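Local coordinates for CRISPR protein (Archaeoglobus fulgidus, PDB 4MJK) that probably serves as a Cas5-type subunit of the archaeal type I-A CRISPR Cascade, the RNA-guided surveillance complex that recognises invading nucleic acid, at residues I174-V186 with A252-C264. Residues are numbered along the deposited sequence; the frame is centred on the assembly and turned at random.
Sequences ISTDYSFPAEDGV and AYEAGGEVVIGRC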
ATOM      1  N   ILE A 174      13.143  29.944  15.275  1.00 18.66           N
ATOM      2  CA  ILE A 174      12.454  29.873  13.994  1.00 19.66           C
ATOM      3  C   ILE A 174      11.235  28.987  14.147  1.00 17.33           C
ATOM      4  O   ILE A 174      11.138  28.224  15.102  1.00 18.88           O
ATOM      5  CB  ILE A 174      13.367  29.303  12.857  1.00 20.40           C
ATOM      6  CG1 ILE A 174      13.953  27.945  13.236  1.00 19.92           C
ATOM      7  CG2 ILE A 174      14.500  30.256  12.524  1.00 23.47           C
ATOM      8  CD1 ILE A 174      13.141  26.760  12.753  1.00 21.64           C
ATOM      9  N   SER A 175      10.292  29.090  13.223  1.00 14.67           N
ATOM     10  CA  SER A 175       9.209  28.112  13.179  1.00 16.96           C
ATOM     11  C   SER A 175       9.406  27.221  11.946  1.00 18.87           C
ATOM     12  O   SER A 175       9.893  27.681  10.915  1.00 17.90           O
ATOM     13  CB  SER A 175       7.848  28.796  13.140  1.00 19.65           C
ATOM     14  OG  SER A 175       7.757  29.606  11.986  1.00 29.66           O
ATOM     15  N   THR A 176       9.058  25.946  12.061  1.00 16.08           N
ATOM     16  CA  THR A 176       9.234  25.007  10.947  1.00 16.04           C
ATOM     17  C   THR A 176       8.113  23.993  10.952  1.00 13.15           C
ATOM     18  O   THR A 176       7.591  23.643  12.009  1.00 14.97           O
ATOM     19  CB  THR A 176      10.621  24.279  10.959  1.00 16.97           C
ATOM     20  OG1 THR A 176      10.768  23.481   9.771  1.00 13.02           O
ATOM     21  CG2 THR A 176      10.776  23.373  12.180  1.00 14.93           C
ATOM     22  N   ASP A 177       7.706  23.564   9.765  1.00 12.88           N
ATOM     23  CA  ASP A 177       6.778  22.454   9.645  1.00 14.05           C
ATOM     24  C   ASP A 177       7.436  21.295   8.890  1.00 11.38           C
ATOM     25  O   ASP A 177       6.760  20.364   8.464  1.00 12.38           O
ATOM     26  CB  ASP A 177       5.433  22.883   9.024  1.00 15.01           C
ATOM     27  CG  ASP A 177       5.583  23.557   7.683  1.00 16.93           C
ATOM     28  OD1 ASP A 177       6.643  23.452   7.061  1.00 17.69           O
ATOM     29  OD2 ASP A 177       4.611  24.186   7.223  1.00 26.92           O
ATOM     30  N   TYR A 178       8.764  21.354   8.761  1.00 11.59           N
ATOM     31  CA  TYR A 178       9.548  20.234   8.223  1.00 11.21           C
ATOM     32  C   TYR A 178      10.253  19.443   9.309  1.00 11.49           C
ATOM     33  O   TYR A 178      10.624  19.999  10.350  1.00  9.97           O
ATOM     34  CB  TYR A 178      10.625  20.747   7.282  1.00 11.40           C
ATOM     35  CG  TYR A 178      10.114  21.212   5.950  1.00 10.93           C
ATOM     36  CD1 TYR A 178       9.737  22.535   5.762  1.00 10.82           C
ATOM     37  CD2 TYR A 178      10.037  20.338   4.877  1.00 10.27           C
ATOM     38  CE1 TYR A 178       9.281  22.989   4.537  1.00 13.19           C
ATOM     39  CE2 TYR A 178       9.575  20.770   3.644  1.00 13.36           C
ATOM     40  CZ  TYR A 178       9.209  22.104   3.483  1.00 12.95           C
ATOM     41  OH  TYR A 178       8.758  22.550   2.276  1.00 16.91           O
ATOM     42  N   SER A 179      10.486  18.159   9.042  1.00  9.55           N
ATOM     43  CA  SER A 179      11.308  17.343   9.919  1.00  9.32           C
ATOM     44  C   SER A 179      12.664  18.014  10.116  1.00  9.87           C
ATOM     45  O   SER A 179      13.104  18.812   9.281  1.00 11.29           O
ATOM     46  CB  SER A 179      11.482  15.931   9.325  1.00  9.86           C
ATOM     47  OG  SER A 179      12.274  15.977   8.136  1.00  8.94           O
ATOM     48  N   PHE A 180      13.338  17.696  11.217  1.00 10.42           N
ATOM     49  CA  PHE A 180      14.655  18.255  11.457  1.00 10.32           C
ATOM     50  C   PHE A 180      15.496  17.354  12.342  1.00 11.54           C
ATOM     51  O   PHE A 180      14.970  16.618  13.168  1.00 11.02           O
ATOM     52  CB  PHE A 180      14.537  19.636  12.097  1.00 11.69           C
ATOM     53  CG  PHE A 180      13.719  19.654  13.366  1.00 13.25           C
ATOM     54  CD1 PHE A 180      12.336  19.836  13.316  1.00 10.46           C
ATOM     55  CD2 PHE A 180      14.335  19.503  14.610  1.00 12.75           C
ATOM     56  CE1 PHE A 180      11.584  19.869  14.468  1.00 11.14           C
ATOM     57  CE2 PHE A 180      13.584  19.540  15.780  1.00 10.78           C
ATOM     58  CZ  PHE A 180      12.209  19.714  15.706  1.00 14.72           C
ATOM     59  N   PRO A 181      16.820  17.430  12.187  1.00 13.17           N
ATOM     60  CA  PRO A 181      17.680  16.631  13.062  1.00 13.04           C
ATOM     61  C   PRO A 181      17.628  17.184  14.487  1.00 15.76           C
ATOM     62  O   PRO A 181      17.668  18.396  14.705  1.00 17.73           O
ATOM     63  CB  PRO A 181      19.070  16.792  12.438  1.00 17.39           C
ATOM     64  CG  PRO A 181      19.012  18.087  11.702  1.00 16.91           C
ATOM     65  CD  PRO A 181      17.582  18.297  11.266  1.00 15.59           C
ATOM     66  N   ALA A 182      17.520  16.291  15.455  1.00 14.98           N
ATOM     67  CA  ALA A 182      17.375  16.698  16.846  1.00 16.55           C
ATOM     68  C   ALA A 182      18.653  16.375  17.611  1.00 18.49           C
ATOM     69  O   ALA A 182      18.695  15.431  18.386  1.00 23.98           O
ATOM     70  CB  ALA A 182      16.175  15.979  17.482  1.00 17.65           C
ATOM     71  N   GLU A 183      19.703  17.142  17.380  1.00 21.12           N
ATOM     72  CA  GLU A 183      20.969  16.904  18.072  1.00 23.12           C
ATOM     73  C   GLU A 183      21.331  18.160  18.858  1.00 23.72           C
ATOM     74  O   GLU A 183      20.652  19.176  18.755  1.00 23.64           O
ATOM     75  CB  GLU A 183      22.073  16.544  17.073  1.00 23.92           C
ATOM     76  CG  GLU A 183      21.761  15.319  16.201  1.00 25.78           C
ATOM     77  CD  GLU A 183      21.767  13.999  16.977  1.00 32.33           C
ATOM     78  OE1 GLU A 183      22.161  13.988  18.172  1.00 30.41           O
ATOM     79  OE2 GLU A 183      21.374  12.962  16.389  1.00 28.97           O
ATOM     80  N   ASP A 184      22.394  18.102  19.647  1.00 24.58           N
ATOM     81  CA  ASP A 184      22.741  19.250  20.480  1.00 27.85           C
ATOM     82  C   ASP A 184      22.975  20.467  19.602  1.00 25.93           C
ATOM     83  O   ASP A 184      23.705  20.399  18.609  1.00 25.39           O
ATOM     84  CB  ASP A 184      23.968  18.961  21.349  1.00 30.78           C
ATOM     85  CG  ASP A 184      23.915  19.685  22.683  1.00 36.12           C
ATOM     86  OD1 ASP A 184      23.663  20.906  22.695  1.00 36.55           O
ATOM     87  OD2 ASP A 184      24.107  19.026  23.726  1.00 40.92           O
ATOM     88  N   GLY A 185      22.338  21.577  19.963  1.00 24.66           N
ATOM     89  CA  GLY A 185      22.380  22.778  19.147  1.00 24.28           C
ATOM     90  C   GLY A 185      21.015  23.060  18.553  1.00 23.20           C
ATOM     91  O   GLY A 185      20.721  24.175  18.106  1.00 23.23           O
ATOM     92  N   VAL A 186      20.170  22.036  18.553  1.00 19.13           N
ATOM     93  CA  VAL A 186      18.812  22.180  18.066  1.00 18.88           C
ATOM     94  C   VAL A 186      17.879  21.888  19.220  1.00 20.65           C
ATOM     95  O   VAL A 186      17.950  20.813  19.808  1.00 25.45           O
ATOM     96  CB  VAL A 186      18.526  21.211  16.898  1.00 19.85           C
ATOM     97  CG1 VAL A 186      17.061  21.311  16.467  1.00 17.57           C
ATOM     98  CG2 VAL A 186      19.453  21.500  15.725  1.00 16.66           C
ATOM     99  N   ALA A 252      19.176  27.267  10.261  1.00 16.79           N
ATOM    100  CA  ALA A 252      17.906  27.183   9.569  1.00 17.19           C
ATOM    101  C   ALA A 252      18.057  27.770   8.170  1.00 19.75           C
ATOM    102  O   ALA A 252      18.692  28.817   7.996  1.00 21.57           O
ATOM    103  CB  ALA A 252      16.854  27.949  10.344  1.00 17.72           C
ATOM    104  N   TYR A 253      17.485  27.103   7.171  1.00 14.11           N
ATOM    105  CA  TYR A 253      17.537  27.604   5.802  1.00 15.39           C
ATOM    106  C   TYR A 253      16.134  27.937   5.352  1.00 17.81           C
ATOM    107  O   TYR A 253      15.222  27.121   5.489  1.00 13.98           O
ATOM    108  CB  TYR A 253      18.181  26.584   4.857  1.00 16.46           C
ATOM    109  CG  TYR A 253      19.617  26.314   5.193  1.00 16.02           C
ATOM    110  CD1 TYR A 253      20.640  27.067   4.626  1.00 19.52           C
ATOM    111  CD2 TYR A 253      19.961  25.325   6.110  1.00 17.99           C
ATOM    112  CE1 TYR A 253      21.969  26.831   4.952  1.00 21.50           C
ATOM    113  CE2 TYR A 253      21.287  25.074   6.433  1.00 18.03           C
ATOM    114  CZ  TYR A 253      22.283  25.840   5.857  1.00 21.16           C
ATOM    115  OH  TYR A 253      23.597  25.603   6.187  1.00 24.86           O
ATOM    116  N   GLU A 254      15.956  29.148   4.839  1.00 16.95           N
ATOM    117  CA  GLU A 254      14.623  29.651   4.552  1.00 20.55           C
ATOM    118  C   GLU A 254      14.470  30.106   3.111  1.00 20.43           C
ATOM    119  O   GLU A 254      15.368  30.737   2.543  1.00 21.77           O
ATOM    120  CB  GLU A 254      14.245  30.791   5.520  1.00 24.45           C
ATOM    121  CG  GLU A 254      12.888  31.435   5.205  1.00 28.43           C
ATOM    122  CD  GLU A 254      12.385  32.357   6.315  1.00 38.37           C
ATOM    123  OE1 GLU A 254      13.202  32.755   7.176  1.00 42.97           O
ATOM    124  OE2 GLU A 254      11.172  32.681   6.325  1.00 38.07           O
ATOM    125  N   ALA A 255      13.329  29.757   2.524  1.00 20.34           N
ATOM    126  CA  ALA A 255      12.938  30.247   1.210  1.00 24.17           C
ATOM    127  C   ALA A 255      11.468  30.616   1.306  1.00 26.81           C
ATOM    128  O   ALA A 255      10.601  29.740   1.360  1.00 21.57           O
ATOM    129  CB  ALA A 255      13.148  29.174   0.145  1.00 19.77           C
ATOM    130  N   GLY A 256      11.181  31.912   1.342  1.00 28.68           N
ATOM    131  CA  GLY A 256       9.816  32.342   1.568  1.00 25.70           C
ATOM    132  C   GLY A 256       9.373  31.803   2.908  1.00 28.22           C
ATOM    133  O   GLY A 256      10.065  31.985   3.909  1.00 27.52           O
ATOM    134  N   GLY A 257       8.231  31.124   2.939  1.00 26.15           N
ATOM    135  CA  GLY A 257       7.733  30.574   4.188  1.00 25.38           C
ATOM    136  C   GLY A 257       8.316  29.218   4.568  1.00 24.28           C
ATOM    137  O   GLY A 257       8.105  28.746   5.681  1.00 27.32           O
ATOM    138  N   GLU A 258       9.046  28.588   3.654  1.00 20.86           N
ATOM    139  CA  GLU A 258       9.553  27.240   3.900  1.00 19.74           C
ATOM    140  C   GLU A 258      10.860  27.312   4.673  1.00 18.05           C
ATOM    141  O   GLU A 258      11.812  27.969   4.241  1.00 16.44           O
ATOM    142  CB  GLU A 258       9.787  26.498   2.588  1.00 17.14           C
ATOM    143  CG  GLU A 258       8.633  26.583   1.572  1.00 21.04           C
ATOM    144  CD  GLU A 258       7.352  25.909   2.058  1.00 26.80           C
ATOM    145  OE1 GLU A 258       7.411  24.745   2.511  1.00 24.89           O
ATOM    146  OE2 GLU A 258       6.278  26.548   1.982  1.00 33.98           O
ATOM    147  N   VAL A 259      10.907  26.630   5.810  1.00 13.53           N
ATOM    148  CA  VAL A 259      12.102  26.626   6.647  1.00 15.05           C
ATOM    149  C   VAL A 259      12.554  25.207   6.970  1.00 14.07           C
ATOM    150  O   VAL A 259      11.781  24.392   7.455  1.00 14.26           O
ATOM    151  CB  VAL A 259      11.871  27.376   7.973  1.00 19.32           C
ATOM    152  CG1 VAL A 259      13.171  27.433   8.788  1.00 18.34           C
ATOM    153  CG2 VAL A 259      11.344  28.782   7.707  1.00 22.33           C
ATOM    154  N   VAL A 260      13.812  24.900   6.694  1.00 13.85           N
ATOM    155  CA  VAL A 260      14.315  23.599   7.071  1.00 12.18           C
ATOM    156  C   VAL A 260      15.619  23.740   7.861  1.00 13.60           C
ATOM    157  O   VAL A 260      16.439  24.602   7.578  1.00 13.03           O
ATOM    158  CB  VAL A 260      14.510  22.693   5.845  1.00 12.38           C
ATOM    159  CG1 VAL A 260      15.646  23.216   4.947  1.00 12.17           C
ATOM    160  CG2 VAL A 260      14.755  21.268   6.291  1.00 13.09           C
ATOM    161  N   ILE A 261      15.796  22.887   8.856  1.00 14.53           N
ATOM    162  CA  ILE A 261      16.978  22.950   9.709  1.00 15.51           C
ATOM    163  C   ILE A 261      18.040  21.986   9.196  1.00 15.37           C
ATOM    164  O   ILE A 261      17.746  20.828   8.910  1.00 13.12           O
ATOM    165  CB  ILE A 261      16.619  22.602  11.166  1.00 14.18           C
ATOM    166  CG1 ILE A 261      15.646  23.632  11.734  1.00 16.49           C
ATOM    167  CG2 ILE A 261      17.875  22.544  12.052  1.00 15.77           C
ATOM    168  CD1 ILE A 261      14.915  23.134  12.961  1.00 16.84           C
ATOM    169  N   GLY A 262      19.272  22.468   9.069  1.00 13.76           N
ATOM    170  CA  GLY A 262      20.369  21.617   8.643  1.00 16.59           C
ATOM    171  C   GLY A 262      21.668  22.002   9.333  1.00 19.56           C
ATOM    172  O   GLY A 262      21.657  22.653  10.374  1.00 17.65           O
ATOM    173  N   ARG A 263      22.790  21.593   8.754  1.00 19.02           N
ATOM    174  CA  ARG A 263      24.083  21.871   9.355  1.00 19.20           C
ATOM    175  C   ARG A 263      24.659  23.136   8.758  1.00 22.60           C
ATOM    176  O   ARG A 263      24.282  23.544   7.658  1.00 20.03           O
ATOM    177  CB  ARG A 263      25.055  20.705   9.129  1.00 20.82           C
ATOM    178  CG  ARG A 263      25.374  20.428   7.671  1.00 18.66           C
ATOM    179  CD  ARG A 263      26.492  19.405   7.522  1.00 20.84           C
ATOM    180  NE  ARG A 263      26.586  18.884   6.163  1.00 20.30           N
ATOM    181  CZ  ARG A 263      27.528  18.040   5.745  1.00 25.11           C
ATOM    182  NH1 ARG A 263      28.478  17.635   6.574  1.00 26.81           N
ATOM    183  NH2 ARG A 263      27.529  17.609   4.492  1.00 22.96           N
ATOM    184  N   CYS A 264      25.579  23.762   9.478  1.00 25.26           N
ATOM    185  CA  CYS A 264      26.349  24.837   8.870  1.00 29.54           C
ATOM    186  C   CYS A 264      27.360  24.221   7.908  1.00 32.27           C
ATOM    187  O   CYS A 264      27.690  24.821   6.890  1.00 36.78           O
ATOM    188  CB  CYS A 264      27.058  25.685   9.927  1.00 37.73           C
ATOM    189  SG  CYS A 264      28.062  24.749  11.067  1.00 60.95           S
TER
HETATM  190  O   HOH W   1      13.244  21.597   9.685  1.00 12.10           O
HETATM  191  O   HOH W   2       8.367  25.597   7.193  1.00 18.66           O
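Strand 174-176 crosses strand 258-263 almost at right angles, at 101° with 6.6 Å between axes, and the chain from Y178 to P181 then continues past V260 and I261. With no regular backbone ladder across the contact, side chains and water join the two parts. T176 suits the crossing because its hydroxyl works in two directions: OG1, anti to the backbone N (chi1 -174°), donates to V259 O at 2.7 Å from above the carbonyl plane, and accepts from Y178 N at 3.1 Å in an ST turn. A water extends this link, giving hydrogen bonds to T176 OG1 and S179 O and accepting one from I261 N; a second bridges D177 OD1 and V259 N. On this outermost strand, water thus accepts from the amides of V259 and I261. Y178 passes V259 O, which CD1 approaches at 3.2 Å, and its long ring carries the hydroxyl out to E258, whose flexible chain bends at chi2 to bring OE1 within 2.6 Å of Y178 OH; the carboxylate, met on its anti side, stands nearly perpendicular to the ring (89°). K72 forms salt bridges with both D177 and E258, probably easing repulsion between these acids. The apolar half centres on I261, whose two branches serve different neighbours: CD1 lies 3.6 Å from F180 CB and also touches I174 CD1, while CG2 meets V186 CG2 tip to tip at 4.1 Å. Likewise branched, I174 sets CG2 against A252 CB and carries CD1 to V259 CG1. The contact lies along 258-263, one outermost strand of the six-stranded antiparallel sheet; strands 174-176 and 180-181 belong to two smaller sheets, paired with 241-246 and 225-231, while F131 of strand 127-134 packs edge-to-face with Y178.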